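Local structure of mitochondrial ubiquitin ligase activator of NFKB 1 (Homo sapiens, 6M2D) at residues 14-19 against 27-32. The protein acts as a RING-type E3 ligase of the mitochondrial outer membrane, passing ubiquitin from an E2 conjugating enzyme to substrates such as AKT1. Residues are numbered along the deposited sequence.
Sequences FKSCVF and SCTECY. With ZN (zinc ion), chain G.
In a RING finger, zinc sites do much of the work of a hydrophobic core, and the Cys4 site here illustrates how the chain around one is fixed. C28 SG and C31 SG hold the zinc at 2.4 and 2.3 Å; C7 and C10 complete the site. C28, with chi1 p, is also the N-cap of the helix starting at T29: its SG accepts from C31 N at 3.5 Å. Segment 14-19 runs extended except at S16 (phi/psi -147/-1), K15 CA lying 4.7 Å from C28 CA. S27 O, just ahead of the cap, accepts a hydrogen bond from S16 N at 3.0 Å, nearly linear, and a weak one from C17 N at 3.2 Å. A water continues the link, donating to C17 O (2.7 Å) and accepting from S27 N (3.0 Å), while S27 OG donates a hydrogen bond to C28 O (2.6 Å). The CA-to-CB bond of C17 points toward 27-32, and with chi1 m its SG lies 3.7 Å from T29 CA. F19, chi1 m, sets CZ 3.6 Å from S27 CB and CE1 3.7 Å from Y32 CD1, the ring planes oblique at 49°. Strand 17-20 packs against the start of helix 29-34 through C17 and F19, and its antiparallel partner 50-53 supplies V51, which touches C17, F19 and Y32.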
# COMPACT_ATOMS: atom_id res chain seq x y z
N PHE A 14 2.87 -1.25 -9.98
CA PHE A 14 1.43 -1.26 -9.82
C PHE A 14 1.07 -1.54 -8.36
O PHE A 14 1.81 -2.21 -7.64
CB PHE A 14 0.79 -2.34 -10.70
CG PHE A 14 1.02 -2.14 -12.17
CD1 PHE A 14 0.75 -0.91 -12.77
CD2 PHE A 14 1.48 -3.18 -12.96
CE1 PHE A 14 0.94 -0.73 -14.14
CE2 PHE A 14 1.68 -3.01 -14.33
CZ PHE A 14 1.40 -1.78 -14.92
N LYS A 15 -0.07 -1.00 -7.94
CA LYS A 15 -0.61 -1.30 -6.63
C LYS A 15 -0.85 -2.80 -6.48
O LYS A 15 -1.35 -3.46 -7.39
CB LYS A 15 -1.91 -0.53 -6.40
CG LYS A 15 -1.80 0.98 -6.58
CD LYS A 15 -3.17 1.64 -6.50
CE LYS A 15 -3.08 3.15 -6.65
NZ LYS A 15 -4.37 3.84 -6.37
N SER A 16 -0.50 -3.34 -5.33
CA SER A 16 -0.55 -4.79 -5.16
C SER A 16 -0.91 -5.22 -3.74
O SER A 16 -1.04 -6.42 -3.51
CB SER A 16 0.80 -5.40 -5.58
OG SER A 16 1.79 -5.24 -4.57
N CYS A 17 -1.13 -4.28 -2.82
CA CYS A 17 -1.36 -4.57 -1.41
C CYS A 17 -2.68 -3.97 -0.96
O CYS A 17 -3.09 -2.90 -1.42
CB CYS A 17 -0.24 -3.98 -0.53
SG CYS A 17 1.41 -4.59 -0.88
N VAL A 18 -3.35 -4.67 -0.05
CA VAL A 18 -4.45 -4.11 0.74
C VAL A 18 -3.95 -3.90 2.15
O VAL A 18 -3.41 -4.83 2.77
CB VAL A 18 -5.69 -5.02 0.74
CG1 VAL A 18 -6.85 -4.32 1.46
CG2 VAL A 18 -6.08 -5.42 -0.68
N PHE A 19 -4.12 -2.69 2.67
CA PHE A 19 -3.71 -2.36 4.03
C PHE A 19 -4.90 -2.54 4.97
O PHE A 19 -6.00 -2.06 4.68
CB PHE A 19 -3.17 -0.93 4.11
CG PHE A 19 -1.83 -0.74 3.45
CD1 PHE A 19 -0.97 -1.81 3.26
CD2 PHE A 19 -1.42 0.52 3.04
CE1 PHE A 19 0.26 -1.64 2.65
CE2 PHE A 19 -0.19 0.70 2.43
CZ PHE A 19 0.66 -0.38 2.24
N SER A 27 -0.36 0.77 -2.54
CA SER A 27 1.09 0.59 -2.53
C SER A 27 1.49 -0.74 -3.15
O SER A 27 0.74 -1.72 -3.11
CB SER A 27 1.64 0.69 -1.10
OG SER A 27 2.96 0.19 -1.01
N CYS A 28 2.69 -0.77 -3.73
CA CYS A 28 3.32 -2.03 -4.10
C CYS A 28 3.97 -2.64 -2.87
O CYS A 28 4.06 -2.02 -1.80
CB CYS A 28 4.36 -1.82 -5.19
SG CYS A 28 5.86 -0.96 -4.65
N THR A 29 4.46 -3.88 -3.02
CA THR A 29 4.98 -4.59 -1.85
C THR A 29 6.32 -4.01 -1.40
O THR A 29 6.60 -3.93 -0.20
CB THR A 29 5.12 -6.08 -2.14
OG1 THR A 29 3.94 -6.55 -2.81
CG2 THR A 29 5.28 -6.85 -0.83
N GLU A 30 7.18 -3.62 -2.35
CA GLU A 30 8.49 -3.08 -1.98
C GLU A 30 8.36 -1.80 -1.18
O GLU A 30 9.08 -1.59 -0.20
CB GLU A 30 9.34 -2.86 -3.24
CG GLU A 30 10.35 -3.97 -3.51
CD GLU A 30 11.24 -3.67 -4.71
OE1 GLU A 30 11.35 -2.48 -5.09
OE2 GLU A 30 11.81 -4.63 -5.27
N CYS A 31 7.42 -0.94 -1.57
CA CYS A 31 7.26 0.32 -0.86
C CYS A 31 6.72 0.10 0.55
O CYS A 31 7.11 0.80 1.49
CB CYS A 31 6.36 1.25 -1.65
SG CYS A 31 7.25 2.04 -3.00
N TYR A 32 5.82 -0.88 0.72
CA TYR A 32 5.34 -1.21 2.05
C TYR A 32 6.50 -1.59 2.96
O TYR A 32 6.62 -1.10 4.09
CB TYR A 32 4.32 -2.34 2.01
CG TYR A 32 4.14 -2.89 3.40
CD1 TYR A 32 3.47 -2.14 4.36
CD2 TYR A 32 4.68 -4.12 3.77
CE1 TYR A 32 3.32 -2.60 5.65
CE2 TYR A 32 4.53 -4.60 5.06
CZ TYR A 32 3.85 -3.83 5.99
OH TYR A 32 3.69 -4.29 7.28
ZN ZN G . 5.87 1.40 -4.72
O HOH W 1 -1.82 -0.79 -0.37